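Local coordinates for agmatinase (Burkholderia thailandensis, PDB 4DZ4), which probably hydrolyses agmatine to putrescine and urea with a pair of manganese ions, as a member of the arginase family, at residues Gly136-Thr142 with Asp287-Val291; Ala130-Thr134 with Leu312-Trp316; Leu272-Arg276 with His307-Leu312; Ala253-Thr258 with Tyr295-Thr301. All coordinates share one frame. Numbering follows the deposited sequence.

Contact 1. Residues Gly136-Thr142 with Asp287-Val291; sequences GGDHYIT and DVVEV. With MN (manganese (II) ion), chain P.
In the parallel sheet of the arginase-type fold, the C-terminal end of strand 282-289 meets the loop after neighbouring strand 131-136, which carries the manganese ligand H139 on a 3-10 segment (139-141) led by an Asx turn (Y140 N to D138 OD1, 2.9 Å). D287 OD2 (chi1 p) accepts from T142 OG1 (2.8 Å) and is also hydrogen-bonded to Y242. V288 turns its side chain away, while its O receives G136 N at 2.9 Å. V289 is level with G136 (CA-CA 4.2 Å); a CB on G136 would clash with V289 CG1, so glycine permits this approach, and the cis peptide G136-G137 leads toward H139. V289 CG2 sits 3.6 Å from the H139 ring centroid, 10° off its normal, a CH-pi contact, and V289 CG1 meets I141 CD1 at 3.9 Å. E290 (phi 78°) donates from N to G137 O (2.8 Å); its OE2 accepts from H139 N (2.8 Å) and is also hydrogen-bonded to H179. H139 NE2 is hydrogen-bonded to T244; H139 ND1 joins D163, D167 and D246 on the manganese, at 2.2 Å.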
loop_
_atom_site.group_PDB
_atom_site.type_symbol
_atom_site.label_atom_id
_atom_site.label_comp_id
_atom_site.label_asym_id
_atom_site.label_seq_id
_atom_site.Cartn_x
_atom_site.Cartn_y
_atom_site.Cartn_z
ATOM N N GLY B 136 18.615 11.897 8.894
ATOM C CA GLY B 136 18.421 10.734 9.728
ATOM C C GLY B 136 17.566 9.662 9.024
ATOM O O GLY B 136 17.071 9.876 7.932
ATOM N N GLY B 137 17.335 8.506 9.657
ATOM C CA GLY B 137 17.867 8.183 10.978
ATOM C C GLY B 137 16.977 8.738 12.088
ATOM O O GLY B 137 16.295 9.771 11.941
ATOM N N ASP B 138 16.995 8.044 13.214
ATOM C CA ASP B 138 16.185 8.481 14.356
ATOM C C ASP B 138 16.831 9.650 15.103
ATOM O O ASP B 138 17.993 10.011 14.855
ATOM C CB ASP B 138 15.769 7.291 15.253
ATOM C CG ASP B 138 16.915 6.776 16.164
ATOM O OD1 ASP B 138 17.611 7.606 16.802
ATOM O OD2 ASP B 138 17.061 5.525 16.287
ATOM N N HIS B 139 16.051 10.290 15.961
ATOM C CA HIS B 139 16.502 11.553 16.570
ATOM C C HIS B 139 17.711 11.439 17.467
ATOM O O HIS B 139 18.369 12.449 17.763
ATOM C CB HIS B 139 15.346 12.231 17.312
ATOM C CG HIS B 139 15.323 13.743 17.130
ATOM N ND1 HIS B 139 14.198 14.473 17.276
ATOM C CD2 HIS B 139 16.335 14.637 16.797
ATOM C CE1 HIS B 139 14.470 15.762 17.033
ATOM N NE2 HIS B 139 15.784 15.871 16.738
ATOM N N TYR B 140 18.020 10.224 17.930
ATOM C CA TYR B 140 19.192 10.057 18.791
ATOM C C TYR B 140 20.442 10.647 18.124
ATOM O O TYR B 140 21.335 11.168 18.816
ATOM C CB TYR B 140 19.438 8.583 19.130
ATOM C CG TYR B 140 20.709 8.423 19.936
ATOM C CD1 TYR B 140 20.700 8.598 21.314
ATOM C CD2 TYR B 140 21.930 8.144 19.298
ATOM C CE1 TYR B 140 21.875 8.486 22.054
ATOM C CE2 TYR B 140 23.111 8.041 20.022
ATOM C CZ TYR B 140 23.064 8.196 21.405
ATOM O OH TYR B 140 24.228 8.092 22.151
ATOM N N ILE B 141 20.512 10.571 16.790
ATOM C CA ILE B 141 21.751 11.020 16.099
ATOM C C ILE B 141 22.136 12.459 16.443
ATOM O O ILE B 141 23.325 12.824 16.408
ATOM C CB ILE B 141 21.690 10.826 14.558
ATOM C CG1 ILE B 141 20.744 11.853 13.886
ATOM C CG2 ILE B 141 21.339 9.356 14.221
ATOM C CD1 ILE B 141 20.777 11.841 12.353
ATOM N N THR B 142 21.146 13.287 16.776
ATOM C CA THR B 142 21.421 14.695 17.034
ATOM C C THR B 142 22.306 14.936 18.276
ATOM O O THR B 142 23.066 15.924 18.333
ATOM C CB THR B 142 20.118 15.481 17.121
ATOM O OG1 THR B 142 19.361 15.248 15.924
ATOM C CG2 THR B 142 20.404 17.005 17.258
ATOM N N ASP B 287 19.848 19.194 10.940
ATOM C CA ASP B 287 19.517 17.838 10.536
ATOM C C ASP B 287 18.010 17.706 10.332
ATOM O O ASP B 287 17.240 18.553 10.794
ATOM C CB ASP B 287 20.133 16.791 11.506
ATOM C CG ASP B 287 19.591 16.888 12.919
ATOM O OD1 ASP B 287 18.361 17.046 13.106
ATOM O OD2 ASP B 287 20.394 16.777 13.871
ATOM N N VAL B 288 17.635 16.679 9.576
ATOM C CA VAL B 288 16.240 16.390 9.300
ATOM C C VAL B 288 16.103 14.889 9.550
ATOM O O VAL B 288 16.743 14.091 8.863
ATOM C CB VAL B 288 15.885 16.735 7.842
ATOM C CG1 VAL B 288 14.400 16.458 7.594
ATOM C CG2 VAL B 288 16.262 18.193 7.534
ATOM N N VAL B 289 15.292 14.532 10.547
ATOM C CA VAL B 289 15.312 13.160 11.081
ATOM C C VAL B 289 13.927 12.512 11.093
ATOM O O VAL B 289 12.903 13.188 10.900
ATOM C CB VAL B 289 15.846 13.131 12.526
ATOM C CG1 VAL B 289 17.312 13.630 12.525
ATOM C CG2 VAL B 289 14.982 13.984 13.476
ATOM N N GLU B 290 13.959 11.188 11.298
ATOM C CA GLU B 290 12.803 10.323 11.626
ATOM C C GLU B 290 11.939 9.995 10.400
ATOM O O GLU B 290 10.834 9.472 10.559
ATOM C CB GLU B 290 11.961 10.894 12.781
ATOM C CG GLU B 290 12.689 10.947 14.147
ATOM C CD GLU B 290 12.769 9.597 14.889
ATOM O OE1 GLU B 290 12.257 8.561 14.431
ATOM O OE2 GLU B 290 13.367 9.566 15.967
ATOM N N VAL B 291 12.431 10.251 9.189
ATOM C CA VAL B 291 11.698 9.732 8.009
ATOM C C VAL B 291 11.825 8.185 7.990
ATOM O O VAL B 291 12.946 7.653 8.062
ATOM C CB VAL B 291 12.231 10.350 6.706
ATOM C CG1 VAL B 291 11.567 9.669 5.506
ATOM C CG2 VAL B 291 11.966 11.890 6.678
HETATM MN MN MN P . 12.396 13.732 18.269
HETATM O O HOH W 1 14.956 11.782 8.077
HETATM O O HOH W 2 10.798 12.751 18.794
#

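Contact 2. Residues Ala130-Thr134 with Leu312-Trp316; sequences ARMLT and LLCLW
This is apolar helix-on-sheet packing, with the C-terminal helix 300-323 lying along one face of the central parallel sheet of the arginase-type fold, antiparallel to strand 131-136. Segment 131-134 is extended and 312-316 helical; their axes approach to 10.6 Å at 168°. In register, L133 faces L312 (CA-CA 8.0 Å) and R131 faces W316 (8.8 Å). L133 (chi1 t, chi2 p) points toward the helix, its CD1 3.8 Å from L312 CD1, its CD2 3.6 Å from L313 CD2 and its CB 3.9 Å from W316 CZ3, at the indole edge. W316 (chi1 m, chi2 -49°) lays a ring face against the aliphatic part of R131 (chi1 m, chi2 m): R131 CG is 4.0 Å from the centroid of the five-membered ring, 17° off its normal, a CH-pi contact. The indole NE1 is spent on L283 O. Alternation along the strand sends M132 to the reverse face of the sheet, against helix 114-126, while L312 and W316 reach the flanking strands 282-289 and 49-54.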
loop_
_atom_site.group_PDB
_atom_site.type_symbol
_atom_site.label_atom_id
_atom_site.label_comp_id
_atom_site.label_asym_id
_atom_site.label_seq_id
_atom_site.Cartn_x
_atom_site.Cartn_y
_atom_site.Cartn_z
ATOM N N ALA B 130 33.272 23.080 6.337
ATOM C CA ALA B 130 31.915 22.921 5.780
ATOM C C ALA B 130 30.886 22.860 6.915
ATOM O O ALA B 130 31.210 22.445 8.022
ATOM C CB ALA B 130 31.830 21.651 4.926
ATOM N N ARG B 131 29.659 23.295 6.639
ATOM C CA ARG B 131 28.529 23.074 7.543
ATOM C C ARG B 131 28.021 21.664 7.281
ATOM O O ARG B 131 28.176 21.149 6.166
ATOM C CB ARG B 131 27.367 24.009 7.221
ATOM C CG ARG B 131 27.683 25.493 7.165
ATOM C CD ARG B 131 27.994 26.058 8.528
ATOM N NE ARG B 131 28.031 27.516 8.424
ATOM C CZ ARG B 131 28.378 28.335 9.406
ATOM N NH1 ARG B 131 28.753 27.853 10.586
ATOM N NH2 ARG B 131 28.352 29.639 9.195
ATOM N N MET B 132 27.364 21.079 8.277
ATOM C CA MET B 132 26.736 19.758 8.130
ATOM C C MET B 132 25.226 19.884 8.023
ATOM O O MET B 132 24.596 20.530 8.852
ATOM C CB MET B 132 27.067 18.823 9.297
ATOM C CG MET B 132 28.521 18.402 9.323
ATOM S SD MET B 132 28.834 17.244 10.674
ATOM C CE MET B 132 27.943 15.769 10.150
ATOM N N LEU B 133 24.673 19.291 6.970
ATOM C CA LEU B 133 23.224 19.058 6.877
ATOM C C LEU B 133 23.026 17.534 6.890
ATOM O O LEU B 133 23.351 16.845 5.914
ATOM C CB LEU B 133 22.715 19.666 5.561
ATOM C CG LEU B 133 21.216 19.523 5.297
ATOM C CD1 LEU B 133 20.402 19.928 6.494
ATOM C CD2 LEU B 133 20.793 20.320 4.050
ATOM N N THR B 134 22.538 17.005 8.005
ATOM C CA THR B 134 22.540 15.558 8.189
ATOM C C THR B 134 21.119 14.993 8.073
ATOM O O THR B 134 20.178 15.576 8.589
ATOM C CB THR B 134 23.187 15.201 9.536
ATOM O OG1 THR B 134 24.486 15.821 9.609
ATOM C CG2 THR B 134 23.394 13.674 9.668
ATOM N N LEU B 312 17.033 24.812 3.987
ATOM C CA LEU B 312 18.246 24.994 4.797
ATOM C C LEU B 312 19.461 25.336 3.919
ATOM O O LEU B 312 20.225 26.263 4.241
ATOM C CB LEU B 312 18.516 23.756 5.689
ATOM C CG LEU B 312 17.447 23.568 6.788
ATOM C CD1 LEU B 312 17.526 22.170 7.371
ATOM C CD2 LEU B 312 17.625 24.623 7.886
ATOM N N LEU B 313 19.646 24.606 2.812
ATOM C CA LEU B 313 20.714 24.969 1.856
ATOM C C LEU B 313 20.568 26.414 1.362
ATOM O O LEU B 313 21.552 27.123 1.241
ATOM C CB LEU B 313 20.770 24.031 0.643
ATOM C CG LEU B 313 21.099 22.584 1.050
ATOM C CD1 LEU B 313 21.090 21.667 -0.168
ATOM C CD2 LEU B 313 22.466 22.543 1.703
ATOM N N CYS B 314 19.346 26.823 1.062
ATOM C CA CYS B 314 19.132 28.149 0.514
ATOM C C CYS B 314 19.455 29.217 1.544
ATOM O O CYS B 314 19.994 30.261 1.186
ATOM C CB CYS B 314 17.697 28.263 -0.024
ATOM S SG CYS B 314 17.427 27.312 -1.536
ATOM N N LEU B 315 19.145 28.944 2.816
ATOM C CA LEU B 315 19.507 29.858 3.908
ATOM C C LEU B 315 21.018 30.042 3.943
ATOM O O LEU B 315 21.502 31.178 4.029
ATOM C CB LEU B 315 19.009 29.377 5.259
ATOM C CG LEU B 315 17.483 29.454 5.469
ATOM C CD1 LEU B 315 17.108 28.720 6.749
ATOM C CD2 LEU B 315 17.042 30.907 5.546
ATOM N N TRP B 316 21.758 28.936 3.845
ATOM C CA TRP B 316 23.217 29.048 3.771
ATOM C C TRP B 316 23.733 29.778 2.544
ATOM O O TRP B 316 24.715 30.525 2.648
ATOM C CB TRP B 316 23.883 27.684 3.943
ATOM C CG TRP B 316 23.922 27.205 5.378
ATOM C CD1 TRP B 316 24.339 27.904 6.520
ATOM C CD2 TRP B 316 23.562 25.859 5.868
ATOM N NE1 TRP B 316 24.242 27.111 7.649
ATOM C CE2 TRP B 316 23.794 25.871 7.327
ATOM C CE3 TRP B 316 23.085 24.700 5.267
ATOM C CZ2 TRP B 316 23.538 24.751 8.130
ATOM C CZ3 TRP B 316 22.834 23.577 6.086
ATOM C CH2 TRP B 316 23.091 23.601 7.478
#

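Contact 3. Residues Leu272-Arg276 with His307-Leu312; sequences LAIVR and HVACDL
Two helical segments, 272-276 and 307-312, run nearly parallel, their axes 9.7 Å apart at closest approach with a signed crossing angle of -17°. L272 stands opposite V308 (CA-CA 6.5 Å) and R276 opposite D311 (6.1 Å). L272 (chi1 m, chi2 t) extends CD2 to within 3.8 Å of V308 CG2 and 3.9 Å of H307 CB. V275 (chi1 t) points toward the other helix, its CG1 4.1 Å from both L312 CD2 and D311 CB. Beside this apolar strip lies a polar one. R276 (chi1 m, then t, t) stretches back along the interface until its NE donates to D311 OD2 at 2.9 Å, forming a salt bridge. Water 3 completes the network, accepting from R276 NH2 (2.9 Å), donating to D311 OD2 (2.7 Å) and hydrogen-bonding H307 ND1 (2.8 Å). D311 OD1 takes a further hydrogen bond from W88. A263 of a neighbouring subunit packs on L272 and H307. Parallel helices side by side on one face of a parallel sheet are characteristic of alpha/beta folds: helix 268-276 precedes strand 282-289 and helix 300-323 follows it, and V308 and L312 rest on that strand.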
loop_
_atom_site.group_PDB
_atom_site.type_symbol
_atom_site.label_atom_id
_atom_site.label_comp_id
_atom_site.label_asym_id
_atom_site.label_seq_id
_atom_site.Cartn_x
_atom_site.Cartn_y
_atom_site.Cartn_z
ATOM N N LEU B 272 7.471 25.168 6.338
ATOM C CA LEU B 272 8.380 25.728 5.346
ATOM C C LEU B 272 8.381 27.261 5.444
ATOM O O LEU B 272 9.418 27.902 5.237
ATOM C CB LEU B 272 8.015 25.241 3.941
ATOM C CG LEU B 272 8.259 23.727 3.726
ATOM C CD1 LEU B 272 7.734 23.355 2.351
ATOM C CD2 LEU B 272 9.747 23.341 3.870
ATOM N N ALA B 273 7.214 27.843 5.747
ATOM C CA ALA B 273 7.114 29.301 5.894
ATOM C C ALA B 273 8.036 29.752 7.042
ATOM O O ALA B 273 8.700 30.794 6.945
ATOM C CB ALA B 273 5.676 29.712 6.183
ATOM N N ILE B 274 8.065 28.964 8.119
ATOM C CA ILE B 274 8.951 29.254 9.257
ATOM C C ILE B 274 10.426 29.086 8.867
ATOM O O ILE B 274 11.215 30.022 9.026
ATOM C CB ILE B 274 8.601 28.389 10.493
ATOM C CG1 ILE B 274 7.176 28.702 10.973
ATOM C CG2 ILE B 274 9.596 28.642 11.629
ATOM C CD1 ILE B 274 6.615 27.614 11.889
ATOM N N VAL B 275 10.788 27.930 8.327
ATOM C CA VAL B 275 12.192 27.656 7.975
ATOM C C VAL B 275 12.737 28.675 6.985
ATOM O O VAL B 275 13.852 29.211 7.165
ATOM C CB VAL B 275 12.396 26.211 7.478
ATOM C CG1 VAL B 275 13.834 25.989 6.966
ATOM C CG2 VAL B 275 12.124 25.254 8.643
ATOM N N ARG B 276 11.927 29.010 5.988
ATOM C CA ARG B 276 12.351 29.955 4.973
ATOM C C ARG B 276 12.640 31.349 5.515
ATOM O O ARG B 276 13.378 32.114 4.879
ATOM C CB ARG B 276 11.330 30.041 3.850
ATOM C CG ARG B 276 11.322 28.798 2.964
ATOM C CD ARG B 276 10.141 28.861 2.016
ATOM N NE ARG B 276 9.926 27.575 1.322
ATOM C CZ ARG B 276 8.818 27.308 0.633
ATOM N NH1 ARG B 276 7.853 28.229 0.551
ATOM N NH2 ARG B 276 8.670 26.141 0.020
ATOM N N HIS B 307 12.234 19.059 1.103
ATOM C CA HIS B 307 11.957 20.519 0.996
ATOM C C HIS B 307 12.619 21.251 2.148
ATOM O O HIS B 307 13.206 22.312 1.946
ATOM C CB HIS B 307 10.448 20.798 1.013
ATOM C CG HIS B 307 9.786 20.739 -0.347
ATOM N ND1 HIS B 307 9.524 21.869 -1.085
ATOM C CD2 HIS B 307 9.329 19.658 -1.097
ATOM C CE1 HIS B 307 8.905 21.510 -2.238
ATOM N NE2 HIS B 307 8.770 20.155 -2.237
ATOM N N VAL B 308 12.485 20.728 3.373
ATOM C CA VAL B 308 13.119 21.361 4.561
ATOM C C VAL B 308 14.629 21.475 4.331
ATOM O O VAL B 308 15.212 22.546 4.504
ATOM C CB VAL B 308 12.774 20.629 5.877
ATOM C CG1 VAL B 308 13.596 21.189 7.067
ATOM C CG2 VAL B 308 11.265 20.742 6.127
ATOM N N ALA B 309 15.229 20.386 3.865
ATOM C CA ALA B 309 16.677 20.330 3.640
ATOM C C ALA B 309 17.058 21.328 2.550
ATOM O O ALA B 309 18.076 22.021 2.667
ATOM C CB ALA B 309 17.099 18.906 3.248
ATOM N N CYS B 310 16.214 21.447 1.529
ATOM C CA CYS B 310 16.503 22.347 0.418
ATOM C C CYS B 310 16.480 23.797 0.925
ATOM O O CYS B 310 17.394 24.590 0.646
ATOM C CB CYS B 310 15.491 22.139 -0.721
ATOM S SG CYS B 310 15.612 23.380 -2.049
ATOM N N ASP B 311 15.473 24.121 1.713
ATOM C CA ASP B 311 15.403 25.468 2.284
ATOM C C ASP B 311 16.556 25.797 3.221
ATOM O O ASP B 311 17.023 26.938 3.221
ATOM C CB ASP B 311 14.030 25.706 2.914
ATOM C CG ASP B 311 12.940 25.888 1.845
ATOM O OD1 ASP B 311 13.249 26.428 0.762
ATOM O OD2 ASP B 311 11.771 25.505 2.087
ATOM N N LEU B 312 17.033 24.812 3.987
ATOM C CA LEU B 312 18.246 24.994 4.797
ATOM C C LEU B 312 19.461 25.336 3.919
ATOM O O LEU B 312 20.225 26.263 4.241
ATOM C CB LEU B 312 18.516 23.756 5.689
ATOM C CG LEU B 312 17.447 23.568 6.788
ATOM C CD1 LEU B 312 17.526 22.170 7.371
ATOM C CD2 LEU B 312 17.625 24.623 7.886
HETATM O O HOH W 3 10.775 24.141 -0.029
#

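Contact 4. Residues Ala253-Thr258 with Tyr295-Thr301; sequences AFAPGT and YDQSEIT. With EDO (1,2-ethanediol), chain V.
P256 and T301 each have 67 Å² buried here and G257 has 56 Å²; together they join the irregular loop 253-258 to the start of helix 300-323. T301 points toward the loop; its OG1 accepts from G257 N (2.8 Å, 154°) and donates to D296 OD1 (2.7 Å). D296 OD1 also accepts from Q297 N (2.8 Å) and T301 N (2.9 Å), so D296 spans the type I' turn Q297-I300 and joins it to the helix, where E299 is at the N-cap. G257, centre of an inverse gamma turn, packs CA to CA on D296 at 3.6 Å, so close that a side chain at G257 would clash. P256 fits its ring against I300 (chi1 p), CD 3.8 Å from I300 CD1. Water 4 bridges F254 O and I300 O, 2.8 Å from each. 1,2-Ethanediol, probably from the crystallisation liquor, donates from O1 and O2 to E299 OE1 (2.7 Å) and OE2 (2.8 Å). S298 and E299 meet R63 of a neighbouring subunit, E299 through a salt bridge, while T258 touches the manganese ligand D248, so the contact reaches from metal site to subunit interface. The loop lies between strand 240-246 and helix 268-276, and T258 OG1 is hydrogen-bonded to E290 O beyond strand 282-289.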
loop_
_atom_site.group_PDB
_atom_site.type_symbol
_atom_site.label_atom_id
_atom_site.label_comp_id
_atom_site.label_asym_id
_atom_site.label_seq_id
_atom_site.Cartn_x
_atom_site.Cartn_y
_atom_site.Cartn_z
ATOM N N ALA B 253 -1.017 13.554 8.547
ATOM C CA ALA B 253 -1.552 13.695 7.185
ATOM C C ALA B 253 -0.463 14.068 6.179
ATOM O O ALA B 253 -0.484 13.601 5.014
ATOM C CB ALA B 253 -2.675 14.728 7.141
ATOM N N PHE B 254 0.479 14.913 6.630
ATOM C CA PHE B 254 1.556 15.399 5.790
ATOM C C PHE B 254 2.791 14.520 5.934
ATOM O O PHE B 254 3.605 14.445 4.996
ATOM C CB PHE B 254 1.934 16.828 6.204
ATOM C CG PHE B 254 0.796 17.790 6.100
ATOM C CD1 PHE B 254 0.549 18.478 4.902
ATOM C CD2 PHE B 254 -0.042 18.007 7.197
ATOM C CE1 PHE B 254 -0.526 19.352 4.808
ATOM C CE2 PHE B 254 -1.134 18.858 7.092
ATOM C CZ PHE B 254 -1.368 19.541 5.905
ATOM N N ALA B 255 2.926 13.846 7.082
ATOM C CA ALA B 255 4.142 13.053 7.355
ATOM C C ALA B 255 3.710 11.700 7.964
ATOM O O ALA B 255 3.959 11.447 9.147
ATOM C CB ALA B 255 5.076 13.817 8.326
ATOM N N PRO B 256 3.072 10.835 7.153
ATOM C CA PRO B 256 2.651 9.521 7.698
ATOM C C PRO B 256 3.845 8.593 7.941
ATOM O O PRO B 256 3.758 7.652 8.756
ATOM C CB PRO B 256 1.753 8.951 6.586
ATOM C CG PRO B 256 2.198 9.647 5.305
ATOM C CD PRO B 256 2.510 11.057 5.796
ATOM N N GLY B 257 4.928 8.853 7.214
ATOM C CA GLY B 257 6.106 7.989 7.221
ATOM C C GLY B 257 7.035 8.309 8.367
ATOM O O GLY B 257 8.129 8.793 8.158
ATOM N N THR B 258 6.603 7.996 9.583
ATOM C CA THR B 258 7.420 8.297 10.753
ATOM C C THR B 258 7.107 7.302 11.869
ATOM O O THR B 258 6.049 6.666 11.869
ATOM C CB THR B 258 7.269 9.792 11.153
ATOM O OG1 THR B 258 8.411 10.196 11.942
ATOM C CG2 THR B 258 5.934 10.043 11.905
ATOM N N TYR B 295 6.671 3.373 6.220
ATOM C CA TYR B 295 5.372 3.958 6.600
ATOM C C TYR B 295 5.009 5.161 5.743
ATOM O O TYR B 295 3.969 5.771 5.950
ATOM C CB TYR B 295 5.405 4.373 8.064
ATOM C CG TYR B 295 5.442 3.141 8.957
ATOM C CD1 TYR B 295 4.269 2.471 9.281
ATOM C CD2 TYR B 295 6.656 2.634 9.422
ATOM C CE1 TYR B 295 4.299 1.315 10.052
ATOM C CE2 TYR B 295 6.692 1.479 10.200
ATOM C CZ TYR B 295 5.511 0.835 10.515
ATOM O OH TYR B 295 5.554 -0.328 11.282
ATOM N N ASP B 296 5.863 5.508 4.780
ATOM C CA ASP B 296 5.533 6.631 3.897
ATOM C C ASP B 296 4.457 6.257 2.866
ATOM O O ASP B 296 4.208 5.066 2.577
ATOM C CB ASP B 296 6.785 7.162 3.190
ATOM C CG ASP B 296 6.698 8.641 2.863
ATOM O OD1 ASP B 296 5.622 9.265 3.073
ATOM O OD2 ASP B 296 7.724 9.201 2.420
ATOM N N GLN B 297 3.812 7.275 2.337
ATOM C CA GLN B 297 2.738 7.052 1.365
ATOM C C GLN B 297 3.030 7.932 0.167
ATOM O O GLN B 297 3.001 9.160 0.292
ATOM C CB GLN B 297 1.374 7.358 2.004
ATOM C CG GLN B 297 1.119 6.526 3.296
ATOM C CD GLN B 297 0.938 5.029 2.978
ATOM O OE1 GLN B 297 0.790 4.654 1.798
ATOM N NE2 GLN B 297 0.952 4.169 4.008
ATOM N N SER B 298 3.354 7.312 -0.982
ATOM C CA SER B 298 3.712 8.063 -2.180
ATOM C C SER B 298 4.808 9.110 -1.903
ATOM O O SER B 298 4.796 10.215 -2.471
ATOM C CB SER B 298 2.470 8.715 -2.799
ATOM O OG SER B 298 1.564 7.688 -3.173
ATOM N N GLU B 299 5.720 8.730 -1.010
ATOM C CA GLU B 299 6.893 9.525 -0.646
ATOM C C GLU B 299 6.585 10.888 -0.059
ATOM O O GLU B 299 7.503 11.718 0.051
ATOM C CB GLU B 299 7.824 9.737 -1.852
ATOM C CG GLU B 299 8.300 8.481 -2.547
ATOM C CD GLU B 299 9.235 8.850 -3.669
ATOM O OE1 GLU B 299 8.784 9.501 -4.654
ATOM O OE2 GLU B 299 10.439 8.558 -3.539
ATOM N N ILE B 300 5.333 11.151 0.311
ATOM C CA ILE B 300 5.009 12.534 0.714
ATOM C C ILE B 300 5.827 12.997 1.937
ATOM O O ILE B 300 6.156 14.197 2.059
ATOM C CB ILE B 300 3.495 12.789 0.866
ATOM C CG1 ILE B 300 2.933 12.125 2.157
ATOM C CG2 ILE B 300 2.747 12.427 -0.445
ATOM C CD1 ILE B 300 1.495 12.504 2.479
ATOM N N THR B 301 6.146 12.066 2.836
ATOM C CA THR B 301 6.927 12.432 4.033
ATOM C C THR B 301 8.346 12.804 3.661
ATOM O O THR B 301 8.880 13.847 4.090
ATOM C CB THR B 301 6.994 11.293 5.047
ATOM O OG1 THR B 301 5.655 10.827 5.315
ATOM C CG2 THR B 301 7.642 11.777 6.367
HETATM C C1 EDO V . 9.228 7.751 -7.703
HETATM O O1 EDO V . 8.151 8.153 -6.854
HETATM C C2 EDO V . 10.415 7.230 -6.882
HETATM O O2 EDO V . 11.113 8.318 -6.232
HETATM O O HOH W 4 4.103 15.937 2.733
#

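Strand 282-289 and helix 300-323, consecutive in the chain, tie the four contacts together. Contacts 2 and 3 share L312 and lie with centres 11 Å apart; V288 of contact 1 reaches both through its CG2, 4.2 Å from L312 CD1 and 4.0 Å from V308 CG1. The sheet links contacts 1 and 2 directly, with V288 N 2.9 Å from T134 O. Contact 1 holds the manganese ligand H139, and its E290 O lies 2.9 Å from T258 OG1 of contact 4; the T258 side chain is about 6 Å from a manganese ion. Contacts 2 and 3 stand further off: the L312 and V308 side chains are each about 11 Å from that of H139.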